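Local atomic coordinates of piwi domain-containing protein (Vanderwaltozyma polyspora, PDB entry 5THE), a protein that probably binds a guide RNA as an Argonaute, this chain being the C-terminal lobe that carries the Piwi domain. Residues V234-N239 with R481-V486. Residues are numbered along the deposited sequence; the frame is centred on the assembly and turned at random.
Sequences VVMKMN and RSTTSV. With nucleotides of chain B.
K237 sets its CG anti to the carbonyl carbon (chi1 -65°), 3.7 Å from R481 CB, and later bends, the last at chi4 (62°), carry NZ to the RNA backbone, whereas R481 runs extended from CG to NE (chi3 -176°). They meet in the RNA-binding groove of an Argonaute C-terminal lobe, where chain B is probably the guide: helix 228-241 lines it beside the loop between helices 465-475 and 490-515, with nucleotides A2 to A4 of chain B passing across both. K237 NZ donates to OP1 of A3 of chain B at 2.7 Å. NE (2.7 Å) and NH2 (2.8 Å) of R481 both donate to OP1 of A4 of chain B, which lies in plane at the guanidinium edge, while OP1 of A3 of chain B sits over one face, offset toward the rim. K237 NZ and R481 NH1 are like charges 3.8 Å apart, a repulsion that the phosphates and the C-terminal carboxylate of I549, whose O is hydrogen-bonded to both nitrogens, would probably offset. An alanine at R481 would probably leave OP1 of A4 of chain B without its two-point grip and K237 CG without its contact to R481 CD. M236 CE lies 3.7 Å from S482 O and near T483 CG2, the M236 and T483 side chains crossing at about a right angle. Further along the loop, T484 OG1 is hydrogen-bonded to S482 OG and, at 2.7 Å, to the ribose O2' of A4 of chain B.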
ATOM      1  N   VAL A 234     -13.519  -0.670  -7.141  1.00 20.11           N
ATOM      2  CA  VAL A 234     -13.264   0.755  -7.334  1.00 26.46           C
ATOM      3  C   VAL A 234     -13.524   1.518  -6.044  1.00 25.50           C
ATOM      4  O   VAL A 234     -12.716   2.352  -5.620  1.00 24.45           O
ATOM      5  CB  VAL A 234     -14.120   1.302  -8.493  1.00 24.17           C
ATOM      6  CG1 VAL A 234     -14.177   2.835  -8.439  1.00 22.00           C
ATOM      7  CG2 VAL A 234     -13.559   0.829  -9.852  1.00 22.15           C
ATOM      8  N   VAL A 235     -14.661   1.244  -5.398  1.00 22.77           N
ATOM      9  CA  VAL A 235     -15.052   2.045  -4.243  1.00 18.86           C
ATOM     10  C   VAL A 235     -14.214   1.710  -3.021  1.00 22.56           C
ATOM     11  O   VAL A 235     -14.157   2.511  -2.085  1.00 28.35           O
ATOM     12  CB  VAL A 235     -16.564   1.871  -3.973  1.00 23.91           C
ATOM     13  CG1 VAL A 235     -16.865   0.539  -3.283  1.00 19.01           C
ATOM     14  CG2 VAL A 235     -17.128   3.064  -3.195  1.00 21.18           C
ATOM     15  N   MET A 236     -13.551   0.547  -2.998  1.00 26.16           N
ATOM     16  CA  MET A 236     -12.596   0.285  -1.927  1.00 25.92           C
ATOM     17  C   MET A 236     -11.585   1.413  -1.846  1.00 26.27           C
ATOM     18  O   MET A 236     -11.314   1.958  -0.765  1.00 20.34           O
ATOM     19  CB  MET A 236     -11.894  -1.053  -2.152  1.00 23.05           C
ATOM     20  CG  MET A 236     -12.823  -2.263  -1.977  1.00 25.80           C
ATOM     21  SD  MET A 236     -11.970  -3.837  -2.029  1.00 26.80           S
ATOM     22  CE  MET A 236     -11.485  -4.096  -0.327  1.00 27.11           C
ATOM     23  N   LYS A 237     -11.067   1.815  -3.006  1.00 19.88           N
ATOM     24  CA  LYS A 237     -10.062   2.871  -3.069  1.00 21.35           C
ATOM     25  C   LYS A 237     -10.660   4.216  -2.698  1.00 21.92           C
ATOM     26  O   LYS A 237     -10.051   4.980  -1.946  1.00 26.87           O
ATOM     27  CB  LYS A 237      -9.436   2.901  -4.474  1.00 19.00           C
ATOM     28  CG  LYS A 237      -8.660   1.620  -4.799  1.00 24.16           C
ATOM     29  CD  LYS A 237      -8.908   1.092  -6.222  1.00 23.72           C
ATOM     30  CE  LYS A 237      -8.346   2.012  -7.309  1.00 21.96           C
ATOM     31  NZ  LYS A 237      -6.856   2.189  -7.265  1.00 21.25           N
ATOM     32  N   MET A 238     -11.853   4.520  -3.218  1.00 20.83           N
ATOM     33  CA  MET A 238     -12.519   5.772  -2.877  1.00 25.61           C
ATOM     34  C   MET A 238     -12.716   5.883  -1.378  1.00 21.10           C
ATOM     35  O   MET A 238     -12.416   6.920  -0.771  1.00 24.34           O
ATOM     36  CB  MET A 238     -13.867   5.851  -3.586  1.00 19.55           C
ATOM     37  CG  MET A 238     -13.758   5.844  -5.107  1.00 22.71           C
ATOM     38  SD  MET A 238     -15.410   5.887  -5.829  1.00 25.39           S
ATOM     39  CE  MET A 238     -15.038   6.279  -7.554  1.00 28.55           C
ATOM     40  N   ASN A 239     -13.222   4.811  -0.765  1.00 22.66           N
ATOM     41  CA  ASN A 239     -13.511   4.836   0.662  1.00 22.92           C
ATOM     42  C   ASN A 239     -12.256   5.140   1.470  1.00 22.13           C
ATOM     43  O   ASN A 239     -12.299   5.935   2.415  1.00 25.38           O
ATOM     44  CB  ASN A 239     -14.123   3.503   1.097  1.00 20.65           C
ATOM     45  CG  ASN A 239     -14.709   3.547   2.524  1.00 29.22           C
ATOM     46  OD1 ASN A 239     -14.640   2.579   3.257  1.00 31.48           O
ATOM     47  ND2 ASN A 239     -15.328   4.641   2.876  1.00 19.54           N
ATOM     48  N   ARG A 481      -7.193  -2.154  -0.647  1.00 22.04           N
ATOM     49  CA  ARG A 481      -7.867  -2.154  -1.944  1.00 25.37           C
ATOM     50  C   ARG A 481      -8.003  -3.543  -2.566  1.00 26.20           C
ATOM     51  O   ARG A 481      -8.413  -3.656  -3.726  1.00 18.35           O
ATOM     52  CB  ARG A 481      -7.168  -1.193  -2.916  1.00 23.93           C
ATOM     53  CG  ARG A 481      -5.906  -1.707  -3.587  1.00 21.13           C
ATOM     54  CD  ARG A 481      -5.336  -0.672  -4.558  1.00 18.46           C
ATOM     55  NE  ARG A 481      -4.182  -1.202  -5.275  1.00 23.25           N
ATOM     56  CZ  ARG A 481      -3.348  -0.481  -6.021  1.00 22.92           C
ATOM     57  NH1 ARG A 481      -3.510   0.834  -6.154  1.00 23.24           N
ATOM     58  NH2 ARG A 481      -2.345  -1.084  -6.636  1.00 21.33           N
ATOM     59  N   SER A 482      -7.730  -4.610  -1.823  1.00 22.35           N
ATOM     60  CA  SER A 482      -7.963  -5.942  -2.347  1.00 19.54           C
ATOM     61  C   SER A 482      -8.686  -6.771  -1.301  1.00 25.64           C
ATOM     62  O   SER A 482      -8.652  -6.466  -0.108  1.00 29.09           O
ATOM     63  CB  SER A 482      -6.654  -6.625  -2.769  1.00 26.39           C
ATOM     64  OG  SER A 482      -5.938  -7.073  -1.634  1.00 38.86           O
ATOM     65  N   THR A 483      -9.372  -7.814  -1.769  1.00 22.77           N
ATOM     66  CA  THR A 483     -10.019  -8.783  -0.883  1.00 24.20           C
ATOM     67  C   THR A 483      -9.177 -10.040  -0.767  1.00 24.03           C
ATOM     68  O   THR A 483      -9.682 -11.162  -0.697  1.00 19.39           O
ATOM     69  CB  THR A 483     -11.424  -9.100  -1.385  1.00 25.98           C
ATOM     70  OG1 THR A 483     -11.365  -9.540  -2.752  1.00 23.41           O
ATOM     71  CG2 THR A 483     -12.283  -7.839  -1.317  1.00 19.94           C
ATOM     72  N   THR A 484      -7.856  -9.860  -0.785  1.00 21.65           N
ATOM     73  CA  THR A 484      -6.921 -10.968  -0.733  1.00 24.20           C
ATOM     74  C   THR A 484      -5.817 -10.602   0.235  1.00 26.09           C
ATOM     75  O   THR A 484      -5.584  -9.422   0.502  1.00 21.75           O
ATOM     76  CB  THR A 484      -6.302 -11.249  -2.103  1.00 25.17           C
ATOM     77  OG1 THR A 484      -5.589 -10.080  -2.515  1.00 20.52           O
ATOM     78  CG2 THR A 484      -7.391 -11.599  -3.159  1.00 25.39           C
ATOM     79  N   SER A 485      -5.129 -11.618   0.756  1.00 22.09           N
ATOM     80  CA  SER A 485      -3.824 -11.376   1.357  1.00 25.35           C
ATOM     81  C   SER A 485      -2.807 -11.177   0.234  1.00 23.56           C
ATOM     82  O   SER A 485      -2.759 -11.960  -0.723  1.00 25.10           O
ATOM     83  CB  SER A 485      -3.415 -12.524   2.281  1.00 21.36           C
ATOM     84  OG  SER A 485      -3.344 -13.760   1.588  1.00 23.54           O
ATOM     85  N   VAL A 486      -2.019 -10.107   0.326  1.00 20.62           N
ATOM     86  CA  VAL A 486      -1.059  -9.793  -0.728  1.00 19.83           C
ATOM     87  C   VAL A 486       0.307 -10.382  -0.395  1.00 19.73           C
ATOM     88  O   VAL A 486       0.502 -10.981   0.672  1.00 22.25           O
ATOM     89  CB  VAL A 486      -0.989  -8.276  -0.967  1.00 26.00           C
ATOM     90  CG1 VAL A 486      -2.317  -7.795  -1.540  1.00 21.88           C
ATOM     91  CG2 VAL A 486      -0.671  -7.543   0.331  1.00 18.87           C
TER
ATOM     92  P     A B   4      -3.770  -4.750  -6.792  1.00 23.34           P
ATOM     93  OP1   A B   4      -3.194  -3.671  -5.947  1.00 26.22           O
ATOM     94  OP2   A B   4      -3.672  -4.724  -8.256  1.00 26.53           O
ATOM     95  O5'   A B   4      -3.191  -6.139  -6.276  1.00 25.45           O
ATOM     96  C5'   A B   4      -3.498  -6.588  -4.970  1.00 22.47           C
ATOM     97  C4'   A B   4      -3.941  -8.024  -4.959  1.00 19.97           C
ATOM     98  O4'   A B   4      -5.167  -8.177  -5.709  1.00 23.30           O
ATOM     99  C3'   A B   4      -2.990  -9.021  -5.589  1.00 21.09           C
ATOM    100  O3'   A B   4      -1.944  -9.355  -4.700  1.00 22.41           O
ATOM    101  C2'   A B   4      -3.919 -10.182  -5.922  1.00 24.34           C
ATOM    102  O2'   A B   4      -4.233 -10.923  -4.747  1.00 25.47           O
ATOM    103  C1'   A B   4      -5.182  -9.426  -6.353  1.00 27.65           C
ATOM    104  N9    A B   4      -5.199  -9.162  -7.797  1.00 32.26           N
ATOM    105  C8    A B   4      -4.476  -8.207  -8.467  1.00 35.12           C
ATOM    106  N7    A B   4      -4.689  -8.192  -9.759  1.00 36.67           N
ATOM    107  C5    A B   4      -5.618  -9.200  -9.940  1.00 37.94           C
ATOM    108  C6    A B   4      -6.242  -9.659 -11.092  1.00 44.42           C
ATOM    109  N6    A B   4      -5.974  -9.123 -12.288  1.00 48.21           N
ATOM    110  N1    A B   4      -7.131 -10.670 -10.954  1.00 54.27           N
ATOM    111  C2    A B   4      -7.363 -11.168  -9.720  1.00 56.16           C
ATOM    112  N3    A B   4      -6.836 -10.809  -8.545  1.00 43.10           N
ATOM    113  C4    A B   4      -5.952  -9.813  -8.742  1.00 41.80           C
ATOM    114  P     A B   3      -6.548  -0.940  -9.471  1.00 23.50           P
ATOM    115  OP1   A B   3      -5.837   0.035  -8.589  1.00 27.49           O
ATOM    116  OP2   A B   3      -6.087  -1.171 -10.872  1.00 22.67           O
ATOM    117  O5'   A B   3      -6.662  -2.356  -8.743  1.00 24.31           O
ATOM    118  C5'   A B   3      -7.087  -2.426  -7.391  1.00 23.69           C
ATOM    119  C4'   A B   3      -7.406  -3.838  -6.988  1.00 25.00           C
ATOM    120  O4'   A B   3      -8.577  -4.328  -7.691  1.00 26.09           O
ATOM    121  C3'   A B   3      -6.339  -4.869  -7.299  1.00 24.04           C
ATOM    122  O3'   A B   3      -5.305  -4.841  -6.349  1.00 26.15           O
ATOM    123  C2'   A B   3      -7.132  -6.165  -7.284  1.00 25.10           C
ATOM    124  O2'   A B   3      -7.389  -6.573  -5.945  1.00 25.57           O
ATOM    125  C1'   A B   3      -8.444  -5.711  -7.931  1.00 25.12           C
ATOM    126  N9    A B   3      -8.355  -5.910  -9.377  1.00 28.26           N
ATOM    127  C8    A B   3      -7.721  -5.102 -10.296  1.00 25.37           C
ATOM    128  N7    A B   3      -7.767  -5.587 -11.513  1.00 32.29           N
ATOM    129  C5    A B   3      -8.465  -6.773 -11.370  1.00 28.78           C
ATOM    130  C6    A B   3      -8.824  -7.732 -12.308  1.00 39.47           C
ATOM    131  N6    A B   3      -8.516  -7.600 -13.611  1.00 46.28           N
ATOM    132  N1    A B   3      -9.508  -8.800 -11.845  1.00 45.71           N
ATOM    133  C2    A B   3      -9.789  -8.877 -10.527  1.00 47.56           C
ATOM    134  N3    A B   3      -9.491  -8.035  -9.532  1.00 31.83           N
ATOM    135  C4    A B   3      -8.819  -6.998 -10.050  1.00 34.41           C
ATOM    136  P     A B   2      -9.032   0.542 -14.480  1.00 23.97           P
ATOM    137  OP1   A B   2      -8.056  -0.305 -15.212  1.00 22.21           O
ATOM    138  OP2   A B   2     -10.425   0.734 -14.991  1.00 22.82           O
ATOM    139  O5'   A B   2      -9.109   0.016 -12.980  1.00 26.10           O
ATOM    140  C5'   A B   2      -9.675   0.822 -11.943  1.00 21.25           C
ATOM    141  C4'   A B   2     -10.061  -0.018 -10.760  1.00 23.35           C
ATOM    142  O4'   A B   2     -11.170  -0.868 -11.123  1.00 25.60           O
ATOM    143  C3'   A B   2      -9.009  -0.998 -10.274  1.00 24.36           C
ATOM    144  O3'   A B   2      -8.047  -0.389  -9.463  1.00 25.47           O
ATOM    145  C2'   A B   2      -9.845  -2.045  -9.554  1.00 22.95           C
ATOM    146  O2'   A B   2     -10.301  -1.537  -8.309  1.00 22.42           O
ATOM    147  C1'   A B   2     -11.045  -2.127 -10.486  1.00 25.10           C
ATOM    148  N9    A B   2     -10.880  -3.127 -11.560  1.00 23.09           N
ATOM    149  C8    A B   2     -10.276  -2.934 -12.778  1.00 18.41           C
ATOM    150  N7    A B   2     -10.313  -3.972 -13.564  1.00 27.37           N
ATOM    151  C5    A B   2     -11.021  -4.906 -12.815  1.00 32.83           C
ATOM    152  C6    A B   2     -11.395  -6.216 -13.101  1.00 46.01           C
ATOM    153  N6    A B   2     -11.084  -6.784 -14.267  1.00 47.84           N
ATOM    154  N1    A B   2     -12.082  -6.899 -12.146  1.00 50.28           N
ATOM    155  C2    A B   2     -12.363  -6.270 -10.991  1.00 48.70           C
ATOM    156  N3    A B   2     -12.057  -5.023 -10.602  1.00 31.22           N
ATOM    157  C4    A B   2     -11.376  -4.406 -11.574  1.00 22.37           C
TER